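Local structure of pre-crRNA processing endonuclease (Streptococcus pyogenes serotype M1, 3VZH) at residues Arg7-Arg12 and Arg127-Gly132; Val46-Tyr51 and Arg135-Gly140; Pro53-Ile58 and Ala123-Ser128; Val89-Asp94 and Arg142-Leu147. The protein is a Cas5d-type endoribonuclease that probably processes precursor CRISPR RNA into guide RNA for microbial defence against mobile genetic elements. All coordinates share one frame; numbering follows the deposited sequence.

Interactions 1 and 3 both press helix 118-130 against the large antiparallel sheet, over strands 9-15 and 55-64; both are buried, interaction 1 purely apolar, while in interaction 3 a methyl also meets an amide oxygen. Interaction 2 is partly buried and relies on a backbone hydrogen bond and a water, joining the end of helix 39-49 to the loop that follows helix 118-130. Asn57 of interaction 3 reaches back to Asp47 and Tyr50 of interaction 2. Interaction 4, its centre about 25 Å from that of interaction 3, ties the same loop to the small three-stranded sheet; there Tyr91 and Cys144 are buried, while Glu143 lies at the exposed margin.

Interaction 1. Residues Arg7-Arg12 and Arg127-Gly132; sequences RDFYVR and RSIRKG
Ile129 reaches from helix 118-130 onto strand 9-15, meeting Val11 with both branches and Phe9 with its CD1 methyl, which also touches Val11 CG1. The Val11 side chain stands at about a right angle to it, and its CG1 methyl fits between the two arms of the isoleucine, 3.5 Å from Ile129 CG1 and 3.6 Å from Ile129 CG2. That two-armed seat follows from the first torsion of Ile129 (chi1 -75°), which places CG2 anti to the backbone N and CG1 anti to the carbonyl carbon. Ile129 CD1 runs on to Phe9, lying 3.8 Å from Phe9 CD1 and 3.9 Å from Phe9 CB; the approach to the ring is oblique. The guanidinium of Arg7 presents a face to Phe9 CE1, which sits 3.3 Å above its plane. This flat group is tethered by the Arg7 NH1 bond to Asp8 O, 2.9 Å long, and by a salt bridge to Glu126 on the helix. Ile49 of helix 39-49 also touches Val11 and Ile129. A Schellman motif with Gly132 at its C-prime position ends the helix. Two helices packed on one face of an antiparallel sheet are the hallmark of the RRM-like, ferredoxin-like fold of Cas5 proteins.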
# COMPACT_ATOMS: atom_id res chain seq x y z
N ARG A 7 3.83 -14.51 8.16
CA ARG A 7 2.52 -14.73 7.63
C ARG A 7 1.98 -13.53 6.81
O ARG A 7 2.53 -12.40 6.92
CB ARG A 7 1.52 -15.07 8.74
CG ARG A 7 1.16 -13.89 9.62
CD ARG A 7 0.07 -14.40 10.54
NE ARG A 7 -0.49 -13.49 11.51
CZ ARG A 7 -1.57 -12.69 11.32
NH1 ARG A 7 -2.15 -12.53 10.11
NH2 ARG A 7 -2.07 -12.00 12.35
N ASP A 8 0.94 -13.82 5.99
CA ASP A 8 0.14 -12.70 5.42
C ASP A 8 -0.62 -11.97 6.50
O ASP A 8 -1.27 -12.63 7.37
CB ASP A 8 -0.83 -13.22 4.34
CG ASP A 8 -0.08 -13.76 3.12
OD1 ASP A 8 0.91 -13.13 2.71
OD2 ASP A 8 -0.51 -14.83 2.61
N PHE A 9 -0.62 -10.63 6.40
CA PHE A 9 -1.49 -9.79 7.22
C PHE A 9 -2.43 -9.09 6.27
O PHE A 9 -2.10 -8.90 5.08
CB PHE A 9 -0.64 -8.69 7.93
CG PHE A 9 0.27 -9.28 8.96
CD1 PHE A 9 -0.24 -9.52 10.24
CD2 PHE A 9 1.63 -9.55 8.67
CE1 PHE A 9 0.55 -10.07 11.21
CE2 PHE A 9 2.45 -10.10 9.65
CZ PHE A 9 1.90 -10.37 10.91
N TYR A 10 -3.61 -8.74 6.83
CA TYR A 10 -4.70 -8.13 6.02
C TYR A 10 -5.27 -6.97 6.80
O TYR A 10 -5.52 -7.09 8.04
CB TYR A 10 -5.82 -9.21 5.90
CG TYR A 10 -5.33 -10.49 5.24
CD1 TYR A 10 -5.39 -10.61 3.83
CD2 TYR A 10 -4.81 -11.51 5.97
CE1 TYR A 10 -4.96 -11.73 3.22
CE2 TYR A 10 -4.38 -12.68 5.33
CZ TYR A 10 -4.42 -12.71 3.95
OH TYR A 10 -4.05 -13.82 3.22
N VAL A 11 -5.53 -5.84 6.13
CA VAL A 11 -6.07 -4.69 6.81
C VAL A 11 -7.06 -4.04 5.92
O VAL A 11 -6.92 -4.12 4.65
CB VAL A 11 -5.03 -3.62 7.18
CG1 VAL A 11 -4.20 -4.07 8.37
CG2 VAL A 11 -4.16 -3.29 5.98
N ARG A 12 -8.06 -3.44 6.52
CA ARG A 12 -9.03 -2.60 5.78
C ARG A 12 -8.65 -1.14 6.04
O ARG A 12 -8.59 -0.70 7.22
CB ARG A 12 -10.40 -2.86 6.35
CG ARG A 12 -11.55 -2.06 5.64
CD ARG A 12 -12.87 -2.57 6.20
NE ARG A 12 -13.98 -2.12 5.37
CZ ARG A 12 -14.51 -0.91 5.41
NH1 ARG A 12 -13.99 0.04 6.22
NH2 ARG A 12 -15.58 -0.60 4.65
N ARG A 127 -1.16 -6.71 16.93
CA ARG A 127 -1.62 -5.69 17.91
C ARG A 127 -1.69 -4.30 17.32
O ARG A 127 -2.66 -3.58 17.57
CB ARG A 127 -0.72 -5.67 19.17
CG ARG A 127 -0.82 -7.02 19.90
CD ARG A 127 -0.31 -6.97 21.33
NE ARG A 127 0.97 -7.67 21.48
CZ ARG A 127 2.16 -7.08 21.61
NH1 ARG A 127 3.26 -7.83 21.75
NH2 ARG A 127 2.27 -5.74 21.61
N SER A 128 -0.69 -3.96 16.49
CA SER A 128 -0.66 -2.63 15.82
C SER A 128 -1.81 -2.46 14.85
O SER A 128 -2.49 -1.42 14.86
CB SER A 128 0.69 -2.43 15.13
OG SER A 128 1.72 -2.53 16.10
N ILE A 129 -2.12 -3.52 14.08
CA ILE A 129 -3.24 -3.49 13.18
C ILE A 129 -4.55 -3.28 13.96
O ILE A 129 -5.38 -2.40 13.60
CB ILE A 129 -3.33 -4.78 12.33
CG1 ILE A 129 -2.24 -4.77 11.21
CG2 ILE A 129 -4.75 -4.91 11.79
CD1 ILE A 129 -1.88 -6.09 10.58
N ARG A 130 -4.70 -4.07 15.01
CA ARG A 130 -5.93 -4.05 15.78
C ARG A 130 -6.23 -2.68 16.39
O ARG A 130 -7.42 -2.31 16.52
CB ARG A 130 -5.90 -5.14 16.88
CG ARG A 130 -7.28 -5.30 17.55
CD ARG A 130 -7.50 -6.72 18.05
NE ARG A 130 -7.42 -7.76 16.99
CZ ARG A 130 -7.36 -9.06 17.28
NH1 ARG A 130 -7.36 -9.44 18.57
NH2 ARG A 130 -7.32 -9.99 16.35
N LYS A 131 -5.21 -1.90 16.73
CA LYS A 131 -5.47 -0.61 17.38
C LYS A 131 -5.32 0.56 16.37
O LYS A 131 -5.25 1.72 16.76
CB LYS A 131 -4.55 -0.47 18.59
CG LYS A 131 -3.09 -0.27 18.24
CD LYS A 131 -2.19 -0.09 19.46
CE LYS A 131 -1.05 0.79 19.01
NZ LYS A 131 -1.50 2.13 18.48
N GLY A 132 -5.32 0.22 15.06
CA GLY A 132 -5.44 1.18 14.04
C GLY A 132 -4.10 1.81 13.66
O GLY A 132 -4.06 2.86 13.01

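Interaction 2. Residues Val46-Tyr51 and Arg135-Gly140; sequences VDAIYY and RDVFLG
Arg135 N donates to Ala48 O at 2.9 Å, the one direct hydrogen bond between the end of helix 39-49 and the loop 135-140. It is fairly straight, with an angle of 154° at the hydrogen, and the donor lies nearly along the C=O axis (164° at the oxygen). Beside this bond the Ala48 methyl faces the loop: Ala48 CB is 3.5 Å from Asp136 O and 4.1 Å from Val137 CG2. The small side chain is consistent with the close backbones, the CA atoms of Ala48 and Arg135 being 5.0 Å apart.

A water forms the next layer. It donates to Asp47 O at 2.7 Å and accepts from Arg135 NH1 at 3.1 Å, with a further, weak bond to Ala48 O. The side chain of Arg135 bends at chi2 (-144°), carrying the guanidinium back over the helix end to meet this water, while its CB packs on the Ala48 carbonyl.

Both segments are positioned from outside. A backbone hydrogen bond between Ile49 and Arg134 extends the join by one residue on each side, and Val137 is paired through its backbone with Gly146. On the helix, Val46 packs on Val59 of strand 55-64.

Carbonyls at the C-terminal end of a helix thus find donors in a loop N-H and a water, and the positive charge of Arg135, acting through that water, may favourably oppose the partial negative charge gathered there.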
# COMPACT_ATOMS: atom_id res chain seq x y z
N VAL A 46 1.26 0.76 5.35
CA VAL A 46 1.68 -0.37 6.19
C VAL A 46 2.84 0.01 7.10
O VAL A 46 2.87 -0.36 8.24
CB VAL A 46 1.90 -1.70 5.38
CG1 VAL A 46 0.61 -2.04 4.61
CG2 VAL A 46 3.16 -1.61 4.47
N ASP A 47 3.80 0.78 6.63
CA ASP A 47 4.80 1.19 7.58
C ASP A 47 4.31 2.12 8.69
O ASP A 47 4.95 2.20 9.75
CB ASP A 47 5.89 2.00 6.82
CG ASP A 47 6.71 1.17 5.86
OD1 ASP A 47 6.69 -0.07 5.90
OD2 ASP A 47 7.51 1.83 5.10
N ALA A 48 3.23 2.88 8.46
CA ALA A 48 2.66 3.68 9.54
C ALA A 48 1.98 2.74 10.54
O ALA A 48 1.81 3.11 11.71
CB ALA A 48 1.62 4.66 8.98
N ILE A 49 1.53 1.59 10.09
CA ILE A 49 0.97 0.66 11.08
C ILE A 49 2.03 0.15 12.06
O ILE A 49 1.87 0.26 13.31
CB ILE A 49 0.29 -0.49 10.36
CG1 ILE A 49 -0.85 0.13 9.51
CG2 ILE A 49 -0.18 -1.59 11.33
CD1 ILE A 49 -1.68 -0.95 8.79
N TYR A 50 3.12 -0.38 11.51
CA TYR A 50 4.26 -0.82 12.33
C TYR A 50 5.50 -0.86 11.45
O TYR A 50 5.50 -1.51 10.37
CB TYR A 50 3.96 -2.20 12.90
CG TYR A 50 5.07 -2.84 13.73
CD1 TYR A 50 5.87 -2.07 14.61
CD2 TYR A 50 5.27 -4.20 13.65
CE1 TYR A 50 6.87 -2.70 15.37
CE2 TYR A 50 6.28 -4.82 14.38
CZ TYR A 50 7.05 -4.05 15.25
OH TYR A 50 8.05 -4.68 16.02
N TYR A 51 6.53 -0.16 11.90
CA TYR A 51 7.79 -0.02 11.16
C TYR A 51 8.94 -0.37 12.10
O TYR A 51 8.97 0.12 13.26
CB TYR A 51 8.02 1.43 10.66
CG TYR A 51 9.37 1.47 10.00
CD1 TYR A 51 9.54 0.96 8.71
CD2 TYR A 51 10.49 1.92 10.67
CE1 TYR A 51 10.80 0.91 8.13
CE2 TYR A 51 11.75 1.85 10.11
CZ TYR A 51 11.88 1.38 8.80
OH TYR A 51 13.10 1.29 8.13
N ARG A 135 1.30 4.68 14.11
CA ARG A 135 1.35 6.09 13.71
C ARG A 135 0.11 6.46 12.94
O ARG A 135 -0.70 5.58 12.60
CB ARG A 135 2.57 6.30 12.83
CG ARG A 135 3.87 5.93 13.56
CD ARG A 135 4.87 6.96 13.04
NE ARG A 135 6.02 7.11 13.92
CZ ARG A 135 7.05 6.26 13.99
NH1 ARG A 135 7.07 5.09 13.33
NH2 ARG A 135 8.02 6.56 14.82
N ASP A 136 -0.04 7.76 12.66
CA ASP A 136 -1.11 8.30 11.82
C ASP A 136 -1.05 7.73 10.40
O ASP A 136 0.01 7.64 9.74
CB ASP A 136 -0.93 9.82 11.70
CG ASP A 136 -1.33 10.55 12.94
OD1 ASP A 136 -0.87 11.69 13.07
OD2 ASP A 136 -2.15 9.98 13.73
N VAL A 137 -2.20 7.36 9.91
CA VAL A 137 -2.29 6.80 8.59
C VAL A 137 -2.93 7.84 7.65
O VAL A 137 -3.97 8.42 7.98
CB VAL A 137 -3.20 5.56 8.71
CG1 VAL A 137 -3.67 5.15 7.35
CG2 VAL A 137 -2.41 4.43 9.36
N PHE A 138 -2.27 8.06 6.52
CA PHE A 138 -2.60 9.12 5.50
C PHE A 138 -2.81 8.43 4.18
O PHE A 138 -2.13 7.43 3.88
CB PHE A 138 -1.45 10.17 5.44
CG PHE A 138 -1.29 10.92 6.74
CD1 PHE A 138 -2.34 11.70 7.25
CD2 PHE A 138 -0.11 10.85 7.47
CE1 PHE A 138 -2.22 12.42 8.45
CE2 PHE A 138 0.01 11.55 8.68
CZ PHE A 138 -1.04 12.33 9.17
N LEU A 139 -3.78 8.92 3.39
CA LEU A 139 -4.09 8.28 2.10
C LEU A 139 -3.48 9.10 0.95
O LEU A 139 -4.19 9.93 0.29
CB LEU A 139 -5.60 8.15 1.91
CG LEU A 139 -6.24 7.38 3.03
CD1 LEU A 139 -7.75 7.14 2.90
CD2 LEU A 139 -5.52 6.02 3.24
N GLY A 140 -2.16 8.96 0.80
CA GLY A 140 -1.43 9.51 -0.31
C GLY A 140 -0.91 10.89 0.03
O GLY A 140 0.12 11.31 -0.47
O HOH W 1 4.84 3.22 12.29

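Interaction 3. Residues Pro53-Ile58 and Ala123-Ser128; sequences PTFTNI and AIMERS
Met125 points from helix 118-130 toward strand 55-64 and touches Phe55 and Asn57 with a single atom, its terminal methyl. Traced outward, the chain starts with CG anti to the backbone N (chi1 -177°), which directs it off the helix into the core. Its first two side-chain carbons, CB and CG, border the ring of Phe9 on strand 9-15. A bend at chi2 (63°) then sets the sulfur beside Tyr50, where SD packs near the tyrosine CB, and a second bend at chi3 (76°) turns the methyl to the strand.

There Met125 CE lies 3.9 Å from Phe55 CE2, reaching the ring at a slant, and 3.4 Å from Asn57 OD1. The asparagine comes at the methionine from the opposite direction. Its amide carbon, Asn57 CG, sits in the plane of the Phe55 ring at the edge, so the amide and the ring form neighbouring parts of the surface that receives the methyl. The other end of the amide is well engaged, since Asn57 ND2 bonds to Asp47 OD1 and Tyr50 O, both on the neighbouring segment 46-51. On the helix side, Ser128 OG bonds back to Ile124 O at 2.6 Å, on the opposite face of that carbonyl from Ser128 N.

The two bonds of Asn57 ND2 probably set the amide orientation: Asn57 OD1 is buried without a hydrogen-bonding partner in the model, and a faintly polarised methyl beside a thioether sulfur may offer it modest electrostatic compensation.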
# COMPACT_ATOMS: atom_id res chain seq x y z
N PRO A 53 13.44 -0.98 11.48
CA PRO A 53 14.48 -1.13 10.49
C PRO A 53 14.89 -2.61 10.37
O PRO A 53 15.50 -3.03 9.39
CB PRO A 53 15.63 -0.30 11.09
CG PRO A 53 15.34 -0.25 12.57
CD PRO A 53 13.85 -0.18 12.64
N THR A 54 14.42 -3.43 11.30
CA THR A 54 14.80 -4.88 11.29
C THR A 54 14.16 -5.62 10.12
O THR A 54 14.74 -6.58 9.61
CB THR A 54 14.28 -5.56 12.57
OG1 THR A 54 14.78 -4.83 13.71
CG2 THR A 54 14.90 -6.95 12.71
N PHE A 55 12.94 -5.18 9.74
CA PHE A 55 12.27 -5.83 8.63
C PHE A 55 11.73 -4.81 7.60
O PHE A 55 11.79 -3.55 7.82
CB PHE A 55 11.12 -6.75 9.19
CG PHE A 55 10.01 -5.99 9.93
CD1 PHE A 55 10.04 -5.88 11.37
CD2 PHE A 55 8.92 -5.40 9.23
CE1 PHE A 55 9.02 -5.19 12.06
CE2 PHE A 55 7.90 -4.70 9.91
CZ PHE A 55 7.96 -4.60 11.33
N THR A 56 11.34 -5.36 6.46
CA THR A 56 10.79 -4.58 5.38
C THR A 56 9.38 -5.13 5.10
O THR A 56 9.19 -6.29 4.73
CB THR A 56 11.60 -4.85 4.11
OG1 THR A 56 12.94 -4.45 4.38
CG2 THR A 56 10.97 -4.03 2.87
N ASN A 57 8.39 -4.22 5.14
CA ASN A 57 7.03 -4.63 4.75
C ASN A 57 6.92 -4.71 3.20
O ASN A 57 7.41 -3.79 2.50
CB ASN A 57 6.06 -3.55 5.25
CG ASN A 57 5.89 -3.61 6.76
OD1 ASN A 57 5.72 -4.71 7.33
ND2 ASN A 57 5.87 -2.46 7.39
N ILE A 58 6.25 -5.76 2.76
CA ILE A 58 6.08 -6.09 1.33
C ILE A 58 4.61 -6.14 1.05
O ILE A 58 3.92 -7.13 1.45
CB ILE A 58 6.68 -7.46 0.99
CG1 ILE A 58 8.21 -7.59 1.35
CG2 ILE A 58 6.51 -7.75 -0.51
CD1 ILE A 58 9.07 -6.45 0.85
N ALA A 123 3.61 -10.66 16.48
CA ALA A 123 2.68 -10.27 17.55
C ALA A 123 2.39 -8.79 17.62
O ALA A 123 1.24 -8.34 17.71
CB ALA A 123 3.12 -10.83 18.94
N ILE A 124 3.48 -8.02 17.51
CA ILE A 124 3.36 -6.59 17.48
C ILE A 124 2.61 -6.10 16.27
O ILE A 124 1.79 -5.16 16.37
CB ILE A 124 4.75 -5.96 17.59
CG1 ILE A 124 5.33 -6.39 18.95
CG2 ILE A 124 4.66 -4.42 17.57
CD1 ILE A 124 6.66 -5.75 19.23
N MET A 125 2.88 -6.72 15.11
CA MET A 125 2.17 -6.34 13.91
C MET A 125 0.64 -6.61 14.11
O MET A 125 -0.15 -5.74 13.81
CB MET A 125 2.71 -7.14 12.70
CG MET A 125 2.02 -6.71 11.37
SD MET A 125 2.29 -4.98 10.86
CE MET A 125 3.99 -4.98 10.21
N GLU A 126 0.27 -7.79 14.57
CA GLU A 126 -1.14 -8.01 14.84
C GLU A 126 -1.79 -6.99 15.80
O GLU A 126 -2.92 -6.49 15.53
CB GLU A 126 -1.39 -9.40 15.38
CG GLU A 126 -0.68 -10.46 14.63
CD GLU A 126 -0.90 -11.82 15.30
OE1 GLU A 126 -0.95 -12.82 14.56
OE2 GLU A 126 -1.02 -11.89 16.56
N ARG A 127 -1.16 -6.71 16.93
CA ARG A 127 -1.62 -5.69 17.91
C ARG A 127 -1.69 -4.30 17.32
O ARG A 127 -2.66 -3.58 17.57
CB ARG A 127 -0.72 -5.67 19.17
CG ARG A 127 -0.82 -7.02 19.90
CD ARG A 127 -0.31 -6.97 21.33
NE ARG A 127 0.97 -7.67 21.48
CZ ARG A 127 2.16 -7.08 21.61
NH1 ARG A 127 3.26 -7.83 21.75
NH2 ARG A 127 2.27 -5.74 21.61
N SER A 128 -0.69 -3.96 16.49
CA SER A 128 -0.66 -2.63 15.82
C SER A 128 -1.81 -2.46 14.85
O SER A 128 -2.49 -1.42 14.86
CB SER A 128 0.69 -2.43 15.13
OG SER A 128 1.72 -2.53 16.10

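Interaction 4. Residues Val89-Asp94 and Arg142-Leu147; sequences VSYLSD and RECLGL
The Tyr91 ring meets Glu143 at its hydroxyl edge: Glu143 OE2 lies near the ring plane, while the carboxylate as a whole is turned 88° from it. Tyr91 OH donates to Glu143 OE2 at 2.4 Å, so short that the exact length is doubtful. Glu143 OE2 is also 3.3 Å from Tyr91 CE1, a ring carbon beside the hydroxyl-bearing one. Along the CD1-CE1 side, Cys144 SG lies 4.7 Å from the centroid of the Tyr91 ring, 67° off its normal, an oblique sulfur-aromatic contact. Glu143 reaches the hydroxyl because its CG is set between the backbone N and the carbonyl carbon (chi1 72°) and the chain bends again at chi2. The second carboxylate oxygen, Glu143 OE1, bonds to Thr141 OG1, two residues earlier, which should restrict the rotation of the group.

Tyr91 belongs to the central strand of a small antiparallel sheet, 88-93, flanked by strands 17-18 and 70-74. Its ring also packs on Arg17 and Gln73 from those flanking strands, and Arg17 touches Cys144 as well. The loop between helix 118-130 and strand 147-150 thereby lies against this sheet just before it enters the larger one.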
# COMPACT_ATOMS: atom_id res chain seq x y z
N VAL A 89 -7.24 20.60 -7.27
CA VAL A 89 -6.69 19.36 -6.85
C VAL A 89 -7.86 18.42 -7.01
O VAL A 89 -8.96 18.79 -6.56
CB VAL A 89 -6.25 19.37 -5.34
CG1 VAL A 89 -5.73 17.99 -4.94
CG2 VAL A 89 -5.16 20.44 -5.12
N SER A 90 -7.65 17.26 -7.67
CA SER A 90 -8.75 16.27 -7.83
C SER A 90 -8.49 15.08 -6.92
O SER A 90 -7.49 14.34 -7.10
CB SER A 90 -8.93 15.82 -9.34
OG SER A 90 -9.95 14.72 -9.46
N TYR A 91 -9.38 14.86 -5.96
CA TYR A 91 -9.27 13.74 -5.00
C TYR A 91 -10.15 12.55 -5.34
O TYR A 91 -11.18 12.72 -5.88
CB TYR A 91 -9.75 14.24 -3.61
CG TYR A 91 -8.84 15.25 -3.00
CD1 TYR A 91 -7.75 14.84 -2.19
CD2 TYR A 91 -9.08 16.64 -3.17
CE1 TYR A 91 -6.89 15.79 -1.63
CE2 TYR A 91 -8.21 17.61 -2.61
CZ TYR A 91 -7.13 17.18 -1.82
OH TYR A 91 -6.26 18.08 -1.23
N LEU A 92 -9.74 11.34 -4.94
CA LEU A 92 -10.73 10.26 -4.84
C LEU A 92 -11.58 10.53 -3.64
O LEU A 92 -11.10 11.06 -2.60
CB LEU A 92 -9.92 8.95 -4.65
CG LEU A 92 -9.17 8.50 -5.91
CD1 LEU A 92 -8.18 7.37 -5.48
CD2 LEU A 92 -10.26 7.94 -6.88
N SER A 93 -12.81 10.00 -3.67
CA SER A 93 -13.72 10.19 -2.60
C SER A 93 -14.25 8.85 -2.08
O SER A 93 -14.40 7.93 -2.85
CB SER A 93 -14.91 10.99 -3.17
OG SER A 93 -15.79 11.23 -2.14
N ASP A 94 -14.49 8.74 -0.77
CA ASP A 94 -15.16 7.57 -0.16
C ASP A 94 -14.51 6.20 -0.57
O ASP A 94 -15.07 5.39 -1.29
CB ASP A 94 -16.65 7.62 -0.47
CG ASP A 94 -17.43 6.67 0.37
OD1 ASP A 94 -16.83 6.04 1.23
OD2 ASP A 94 -18.62 6.40 0.12
N ARG A 142 -0.99 14.27 3.41
CA ARG A 142 -1.28 14.58 4.84
C ARG A 142 -2.67 15.10 5.19
O ARG A 142 -3.11 14.96 6.33
CB ARG A 142 -0.19 15.44 5.51
CG ARG A 142 0.64 14.75 6.61
CD ARG A 142 1.99 15.42 6.88
NE ARG A 142 2.52 15.26 8.25
CZ ARG A 142 3.15 14.15 8.71
NH1 ARG A 142 3.34 13.10 7.94
NH2 ARG A 142 3.59 14.10 9.96
N GLU A 143 -3.39 15.69 4.24
CA GLU A 143 -4.73 16.19 4.59
C GLU A 143 -5.79 15.10 4.50
O GLU A 143 -6.95 15.37 4.77
CB GLU A 143 -5.13 17.41 3.73
CG GLU A 143 -5.47 17.12 2.26
CD GLU A 143 -4.25 17.12 1.35
OE1 GLU A 143 -3.09 17.03 1.84
OE2 GLU A 143 -4.44 17.19 0.11
N CYS A 144 -5.38 13.87 4.18
CA CYS A 144 -6.32 12.84 3.89
C CYS A 144 -6.12 11.78 4.95
O CYS A 144 -5.34 10.87 4.75
CB CYS A 144 -6.04 12.27 2.47
SG CYS A 144 -6.39 13.47 1.10
N LEU A 145 -6.85 11.87 6.06
CA LEU A 145 -6.71 10.91 7.16
C LEU A 145 -7.36 9.61 6.77
O LEU A 145 -8.45 9.64 6.23
CB LEU A 145 -7.46 11.41 8.42
CG LEU A 145 -6.96 12.65 9.17
CD1 LEU A 145 -5.44 12.54 9.34
CD2 LEU A 145 -7.39 13.98 8.52
N GLY A 146 -6.67 8.49 7.03
CA GLY A 146 -7.23 7.16 6.79
C GLY A 146 -7.51 6.50 8.12
O GLY A 146 -6.99 6.89 9.17
N LEU A 147 -8.29 5.44 8.04
CA LEU A 147 -8.65 4.64 9.21
C LEU A 147 -8.22 3.23 8.89
O LEU A 147 -8.62 2.70 7.82
CB LEU A 147 -10.15 4.66 9.37
CG LEU A 147 -10.78 3.59 10.29
CD1 LEU A 147 -10.24 3.89 11.70
CD2 LEU A 147 -12.32 3.65 10.22